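DTDP-4-dehydrorhamnose 3,5-epimerase (Elizabethkingia anophelis NUHP1, PDB 6C46) probably catalyses the 3,5-epimerisation of dTDP-4-dehydro-6-deoxy-glucose to dTDP-4-dehydro-beta-L-rhamnose in dTDP-L-rhamnose biosynthesis, as a calcium-binding homodimer of the cupin clan. Local coordinates at residues 12-16 and 17-21; 41-44 and 45-49. One frame throughout, in Å; residues are numbered along the deposited sequence.

Contact 1 of 2, residues 12-16 and 17-21; sequences VKTPL and KDCYI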
ATOM      1  N   VAL A  12       2.170  -1.665 -18.671  1.00 17.73           N
ATOM      2  CA  VAL A  12       2.642  -0.955 -19.858  1.00 17.12           C
ATOM      3  C   VAL A  12       4.150  -1.135 -19.989  1.00 11.85           C
ATOM      4  O   VAL A  12       4.894  -0.917 -19.025  1.00 14.92           O
ATOM      5  CB  VAL A  12       2.260   0.535 -19.789  1.00 17.30           C
ATOM      6  CG1 VAL A  12       2.877   1.299 -20.948  1.00 14.79           C
ATOM      7  CG2 VAL A  12       0.723   0.692 -19.808  1.00 17.56           C
ATOM      8  N   LYS A  13       4.597  -1.530 -21.186  1.00 12.53           N
ATOM      9  CA  LYS A  13       6.007  -1.775 -21.447  1.00 13.87           C
ATOM     10  C   LYS A  13       6.841  -0.504 -21.272  1.00 18.85           C
ATOM     11  O   LYS A  13       6.400   0.602 -21.599  1.00 18.91           O
ATOM     12  CB  LYS A  13       6.159  -2.298 -22.888  1.00 14.38           C
ATOM     13  CG  LYS A  13       7.560  -2.786 -23.219  1.00 23.27           C
ATOM     14  CD  LYS A  13       7.771  -4.214 -22.730  1.00 20.34           C
ATOM     15  CE  LYS A  13       9.101  -4.774 -23.237  1.00 21.28           C
ATOM     16  NZ  LYS A  13      10.267  -4.050 -22.619  1.00 20.27           N
ATOM     17  N   THR A  14       8.061  -0.665 -20.768  1.00 16.45           N
ATOM     18  CA  THR A  14       9.043   0.419 -20.799  1.00 14.78           C
ATOM     19  C   THR A  14      10.258  -0.039 -21.597  1.00 20.19           C
ATOM     20  O   THR A  14      10.342  -1.215 -21.981  1.00 18.64           O
ATOM     21  CB  THR A  14       9.485   0.820 -19.380  1.00 13.39           C
ATOM     22  OG1 THR A  14      10.346  -0.189 -18.854  1.00 15.47           O
ATOM     23  CG2 THR A  14       8.276   0.977 -18.472  1.00 18.57           C
ATOM     24  N   PRO A  15      11.224   0.843 -21.866  1.00 18.99           N
ATOM     25  CA  PRO A  15      12.433   0.398 -22.575  1.00 22.38           C
ATOM     26  C   PRO A  15      13.317  -0.557 -21.782  1.00 18.68           C
ATOM     27  O   PRO A  15      14.297  -1.044 -22.350  1.00 18.57           O
ATOM     28  CB  PRO A  15      13.178   1.710 -22.867  1.00 21.58           C
ATOM     29  CG  PRO A  15      12.123   2.791 -22.809  1.00 17.93           C
ATOM     30  CD  PRO A  15      11.161   2.316 -21.757  1.00 18.17           C
ATOM     31  N   LEU A  16      13.052  -0.817 -20.496  1.00 14.34           N
ATOM     32  CA  LEU A  16      13.911  -1.705 -19.718  1.00 15.01           C
ATOM     33  C   LEU A  16      13.226  -3.062 -19.554  1.00 15.86           C
ATOM     34  O   LEU A  16      12.041  -3.120 -19.222  1.00 14.99           O
ATOM     35  CB  LEU A  16      14.255  -1.097 -18.351  1.00 16.66           C
ATOM     36  CG  LEU A  16      14.850   0.326 -18.391  1.00 12.11           C
ATOM     37  CD1 LEU A  16      15.261   0.773 -16.987  1.00 14.08           C
ATOM     38  CD2 LEU A  16      16.036   0.430 -19.337  1.00 14.92           C
ATOM     39  N   LYS A  17      13.963  -4.141 -19.804  1.00 16.06           N
ATOM     40  CA  LYS A  17      13.344  -5.465 -19.750  1.00 13.79           C
ATOM     41  C   LYS A  17      12.801  -5.752 -18.362  1.00 15.66           C
ATOM     42  O   LYS A  17      13.513  -5.579 -17.372  1.00 13.87           O
ATOM     43  CB  LYS A  17      14.360  -6.548 -20.109  1.00 17.58           C
ATOM     44  CG  LYS A  17      13.734  -7.949 -20.258  1.00 19.04           C
ATOM     45  CD  LYS A  17      14.805  -9.004 -20.618  1.00 22.64           C
ATOM     46  CE  LYS A  17      15.765  -9.238 -19.468  1.00 29.29           C
ATOM     47  NZ  LYS A  17      16.706 -10.349 -19.763  1.00 33.11           N
ATOM     48  N   ASP A  18      11.563  -6.252 -18.303  1.00 17.69           N
ATOM     49  CA  ASP A  18      10.851  -6.680 -17.100  1.00 12.79           C
ATOM     50  C   ASP A  18      10.416  -5.518 -16.234  1.00 13.33           C
ATOM     51  O   ASP A  18       9.886  -5.743 -15.142  1.00 14.98           O
ATOM     52  CB  ASP A  18      11.666  -7.626 -16.211  1.00 10.73           C
ATOM     53  CG  ASP A  18      12.142  -8.877 -16.956  1.00 20.85           C
ATOM     54  OD1 ASP A  18      11.301  -9.537 -17.592  1.00 20.16           O
ATOM     55  OD2 ASP A  18      13.349  -9.195 -16.901  1.00 20.49           O
ATOM     56  N   CYS A  19      10.626  -4.291 -16.669  1.00 14.61           N
ATOM     57  CA  CYS A  19      10.258  -3.120 -15.890  1.00 13.08           C
ATOM     58  C   CYS A  19       8.966  -2.547 -16.479  1.00 20.29           C
ATOM     59  O   CYS A  19       8.917  -2.218 -17.669  1.00 20.36           O
ATOM     60  CB  CYS A  19      11.437  -2.136 -15.927  1.00 18.19           C
ATOM     61  SG  CYS A  19      11.215  -0.529 -15.190  1.00 27.84           S
ATOM     62  N   TYR A  20       7.907  -2.455 -15.661  1.00 17.03           N
ATOM     63  CA  TYR A  20       6.576  -2.135 -16.168  1.00 16.91           C
ATOM     64  C   TYR A  20       5.929  -1.010 -15.384  1.00 18.16           C
ATOM     65  O   TYR A  20       6.199  -0.811 -14.194  1.00 14.07           O
ATOM     66  CB  TYR A  20       5.600  -3.349 -16.116  1.00 18.39           C
ATOM     67  CG  TYR A  20       6.114  -4.502 -16.925  1.00 18.91           C
ATOM     68  CD1 TYR A  20       6.040  -4.482 -18.320  1.00 15.56           C
ATOM     69  CD2 TYR A  20       6.677  -5.603 -16.305  1.00 22.56           C
ATOM     70  CE1 TYR A  20       6.546  -5.526 -19.076  1.00 25.83           C
ATOM     71  CE2 TYR A  20       7.173  -6.657 -17.049  1.00 18.68           C
ATOM     72  CZ  TYR A  20       7.105  -6.617 -18.420  1.00 22.42           C
ATOM     73  OH  TYR A  20       7.611  -7.663 -19.137  1.00 26.97           O
ATOM     74  N   ILE A  21       5.031  -0.308 -16.069  1.00 14.26           N
ATOM     75  CA  ILE A  21       4.118   0.648 -15.456  1.00 18.63           C
ATOM     76  C   ILE A  21       2.777  -0.052 -15.252  1.00 19.22           C
ATOM     77  O   ILE A  21       2.228  -0.631 -16.198  1.00 17.21           O
ATOM     78  CB  ILE A  21       3.955   1.894 -16.346  1.00 14.21           C
ATOM     79  CG1 ILE A  21       5.303   2.600 -16.523  1.00 15.61           C
ATOM     80  CG2 ILE A  21       2.873   2.857 -15.762  1.00 16.25           C
ATOM     81  CD1 ILE A  21       5.314   3.533 -17.736  1.00 15.02           C
TER
HETATM   82  O   HOH W   1       9.935  -6.770 -20.561  1.00 18.56           O
HETATM   83  O   HOH W   2       9.411  -3.542 -20.031  1.00 18.77           O
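Val12 and Ile21 face each other as an antiparallel hydrogen-bonded pair in a beta hairpin, whose strands 10-13 and 20-23 form one margin of a six-stranded antiparallel sheet in this cupin-type fold. Val12 N reaches Ile21 O at 2.7 Å, and Ile21 N returns the bond to Val12 O. The side chains of the pair project from the same face and meet through their CB atoms. At the other end the chain reverses in a type II turn from Leu16 to Cys19, closed by Cys19 N on Leu16 O at 3.1 Å.

The tight part centres on Thr14, between the two arms. With its hydroxyl between backbone N and carbonyl carbon (chi1 74°), Thr14 turns OG1 toward the second arm, where it donates to Cys19 O at 2.8 Å from well above the carbonyl plane. The same oxygen accepts from Leu16 N, an ST turn that leads the chain into the reversal. Thr14 CG2 packs on Ile21 CG1 at 3.9 Å, while Leu16 CB rests against Cys19 CB; Tyr107 and Phe125 of the five-stranded sheet pack on this side.

The other face is looser and wet. Here Lys13 passes obliquely by the Tyr20 ring, its CD 4.1 Å from CE1, and bends at chi2 and chi4 to bring its amine back over the loop. NZ donates to Thr14 O and to a water that lies 2.8 Å from both Leu16 O and Cys19 O; it can bond to either carbonyl but need not donate to both at once. Within the turn, the Asp18 carboxylate forms a salt bridge with Arg97. A second water accepts from Asp18 N at 2.8 Å and lies 2.9 Å from Tyr20 OH.

Contact 2 of 2, residues 41-44 and 45-49; sequences KKFE and ELTGL. With CA (calcium ion), chain F.
Glu44 CG packs against Leu49 O at 3.3 Å, and beyond it the extended Glu44 side chain grips the calcium with both carboxylate oxygens, OE2 at 2.4 Å. Three waters and Glu40 complete the ligands found on the ion, and Gly51 N steadies Glu44 OE2. Behind this first shell is the C-terminal end of helix 40-47: Gly48, with positive phi, takes the chain out of it while its N still bonds Glu44 O at 2.9 Å. Thr47, just before it, lies over one face of the Phe43 ring, one helical turn further on: its CG2 stands 4.2 Å from the ring centroid and 16° off the normal, a CH-pi contact, while OG1 sits above the same ring nearer its rim. The threonine torsion (chi1 64°) folds OG1 back along the helix, where it donates to Phe43 O at 2.9 Å. Thr47 N binds that carbonyl too, giving the oxygen two donors from one residue. OG1 in turn accepts from Leu49 N in an ST turn. Leu49 CB then comes within 4.3 Å of Phe43 CE2, obliquely to the ring. Further out, Tyr120 meets the Phe43 ring edge-to-face, and Leu11 packs against Phe43, Leu46 and Thr47.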
ATOM      1  N   LYS A  41      -1.964 -12.400  -8.328  1.00 13.33           N
ATOM      2  CA  LYS A  41      -2.268 -13.443  -9.295  1.00 19.72           C
ATOM      3  C   LYS A  41      -2.227 -12.889 -10.708  1.00 19.21           C
ATOM      4  O   LYS A  41      -1.617 -13.485 -11.606  1.00 17.12           O
ATOM      5  CB  LYS A  41      -3.637 -14.051  -8.995  1.00 17.84           C
ATOM      6  CG  LYS A  41      -4.068 -15.139  -9.960  1.00 19.39           C
ATOM      7  CD  LYS A  41      -5.456 -15.707  -9.608  1.00 27.71           C
ATOM      8  CE  LYS A  41      -5.413 -16.483  -8.288  1.00 41.76           C
ATOM      9  NZ  LYS A  41      -6.744 -17.032  -7.854  1.00 51.33           N
ATOM     10  N   LYS A  42      -2.842 -11.722 -10.912  1.00 12.91           N
ATOM     11  CA  LYS A  42      -2.852 -11.134 -12.251  1.00 15.36           C
ATOM     12  C   LYS A  42      -1.454 -10.771 -12.689  1.00 19.61           C
ATOM     13  O   LYS A  42      -1.074 -11.000 -13.846  1.00 16.68           O
ATOM     14  CB  LYS A  42      -3.748  -9.897 -12.277  1.00 17.53           C
ATOM     15  CG  LYS A  42      -5.244 -10.252 -12.078  1.00 16.13           C
ATOM     16  CD  LYS A  42      -6.134  -9.012 -11.984  1.00 20.65           C
ATOM     17  CE  LYS A  42      -7.619  -9.418 -11.860  1.00 25.10           C
ATOM     18  NZ  LYS A  42      -8.391  -8.184 -11.664  1.00 26.71           N
ATOM     19  N   PHE A  43      -0.679 -10.184 -11.778  1.00 15.74           N
ATOM     20  CA  PHE A  43       0.667  -9.772 -12.114  1.00 12.93           C
ATOM     21  C   PHE A  43       1.521 -10.975 -12.482  1.00 15.57           C
ATOM     22  O   PHE A  43       2.247 -10.951 -13.488  1.00 17.22           O
ATOM     23  CB  PHE A  43       1.275  -9.013 -10.941  1.00 13.29           C
ATOM     24  CG  PHE A  43       2.669  -8.555 -11.193  1.00 15.20           C
ATOM     25  CD1 PHE A  43       2.906  -7.386 -11.886  1.00 14.97           C
ATOM     26  CD2 PHE A  43       3.746  -9.298 -10.719  1.00 13.97           C
ATOM     27  CE1 PHE A  43       4.206  -6.945 -12.114  1.00 22.77           C
ATOM     28  CE2 PHE A  43       5.047  -8.878 -10.937  1.00 18.75           C
ATOM     29  CZ  PHE A  43       5.281  -7.696 -11.631  1.00 21.04           C
ATOM     30  N   GLU A  44       1.454 -12.038 -11.673  1.00 15.25           N
ATOM     31  CA  GLU A  44       2.266 -13.226 -11.956  1.00 12.96           C
ATOM     32  C   GLU A  44       1.822 -13.907 -13.252  1.00 19.08           C
ATOM     33  O   GLU A  44       2.666 -14.383 -14.020  1.00 19.37           O
ATOM     34  CB  GLU A  44       2.206 -14.193 -10.766  1.00 12.60           C
ATOM     35  CG  GLU A  44       2.937 -13.590  -9.570  1.00 12.08           C
ATOM     36  CD  GLU A  44       2.928 -14.482  -8.321  1.00 12.60           C
ATOM     37  OE1 GLU A  44       2.105 -15.421  -8.211  1.00 18.46           O
ATOM     38  OE2 GLU A  44       3.794 -14.247  -7.472  1.00 16.69           O
ATOM     39  N   GLU A  45       0.506 -13.946 -13.516  1.00 17.70           N
ATOM     40  CA  GLU A  45       0.004 -14.494 -14.780  0.52 23.09           C
ATOM     41  C   GLU A  45       0.579 -13.738 -15.975  1.00 25.70           C
ATOM     42  O   GLU A  45       0.932 -14.339 -16.995  1.00 24.82           O
ATOM     43  CB  GLU A  45      -1.531 -14.447 -14.820  0.52 24.33           C
ATOM     44  CG  GLU A  45      -2.241 -15.495 -13.955  0.52 25.70           C
ATOM     45  CD  GLU A  45      -3.765 -15.307 -13.811  0.52 30.98           C
ATOM     46  OE1 GLU A  45      -4.304 -14.172 -13.958  0.52 28.17           O
ATOM     47  OE2 GLU A  45      -4.431 -16.326 -13.530  0.52 27.81           O
ATOM     48  N   LEU A  46       0.665 -12.417 -15.874  1.00 20.15           N
ATOM     49  CA  LEU A  46       1.123 -11.620 -17.010  1.00 20.01           C
ATOM     50  C   LEU A  46       2.630 -11.679 -17.193  1.00 22.91           C
ATOM     51  O   LEU A  46       3.119 -11.569 -18.322  1.00 23.63           O
ATOM     52  CB  LEU A  46       0.700 -10.157 -16.833  1.00 15.60           C
ATOM     53  CG  LEU A  46      -0.772  -9.842 -17.134  1.00 19.77           C
ATOM     54  CD1 LEU A  46      -1.103  -8.461 -16.559  1.00 17.14           C
ATOM     55  CD2 LEU A  46      -1.005  -9.861 -18.656  1.00 21.12           C
ATOM     56  N   THR A  47       3.396 -11.785 -16.110  1.00 19.08           N
ATOM     57  CA  THR A  47       4.827 -11.583 -16.236  1.00 18.62           C
ATOM     58  C   THR A  47       5.665 -12.829 -16.050  1.00 20.12           C
ATOM     59  O   THR A  47       6.846 -12.801 -16.403  1.00 23.76           O
ATOM     60  CB  THR A  47       5.300 -10.540 -15.231  1.00 23.33           C
ATOM     61  OG1 THR A  47       5.079 -11.036 -13.902  1.00 20.62           O
ATOM     62  CG2 THR A  47       4.513  -9.292 -15.438  1.00 22.12           C
ATOM     63  N   GLY A  48       5.126 -13.878 -15.438  1.00 20.52           N
ATOM     64  CA  GLY A  48       5.982 -14.967 -15.008  1.00 22.12           C
ATOM     65  C   GLY A  48       7.003 -14.592 -13.947  1.00 26.21           C
ATOM     66  O   GLY A  48       7.895 -15.389 -13.646  1.00 23.30           O
ATOM     67  N   LEU A  49       6.895 -13.393 -13.377  1.00 15.75           N
ATOM     68  CA  LEU A  49       7.791 -12.941 -12.317  1.00 15.32           C
ATOM     69  C   LEU A  49       7.150 -13.157 -10.947  1.00 15.92           C
ATOM     70  O   LEU A  49       5.940 -13.348 -10.833  1.00 20.37           O
ATOM     71  CB  LEU A  49       8.126 -11.460 -12.475  1.00 18.30           C
ATOM     72  CG  LEU A  49       8.802 -11.067 -13.799  1.00 27.20           C
ATOM     73  CD1 LEU A  49       8.935  -9.563 -13.864  1.00 22.04           C
ATOM     74  CD2 LEU A  49      10.172 -11.689 -13.850  1.00 25.84           C
TER
HETATM   75 CA    CA F 200       2.976 -15.837  -5.848  1.00 18.75          CA
HETATM   76  O   HOH W   3      -3.551 -11.391 -15.529  1.00 29.15           O
HETATM   77  O   HOH W   4       3.526 -17.922  -6.883  1.00 20.48           O
HETATM   78  O   HOH W   5       0.834 -16.888  -5.677  1.00 22.32           O
HETATM   79  O   HOH W   6       5.372 -15.665  -5.345  1.00 24.08           O

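How the contacts relate
The hairpin of contact 1 comes first in the chain and the helix end of contact 2 follows, their centres 14 Å apart on the same side of the chain's centre. They touch directly: Tyr20 CE2 packs on Thr47 CG2 at 4.1 Å, and Asp18 CB meets Leu49 CD1 at the same distance. Thr47 CG2 touches both aromatic residues, Phe43 and Tyr20. Tyr120 joins the contacts a second way, through backbone bonds to Tyr20 and ring contact with Phe43. Contact 2 supplies Glu44 to the calcium, which Glu40 also binds; the Tyr20 side chain stays about 11 Å from that of Glu44. Neither contact contains His70 or Tyr140, the predicted catalytic pair.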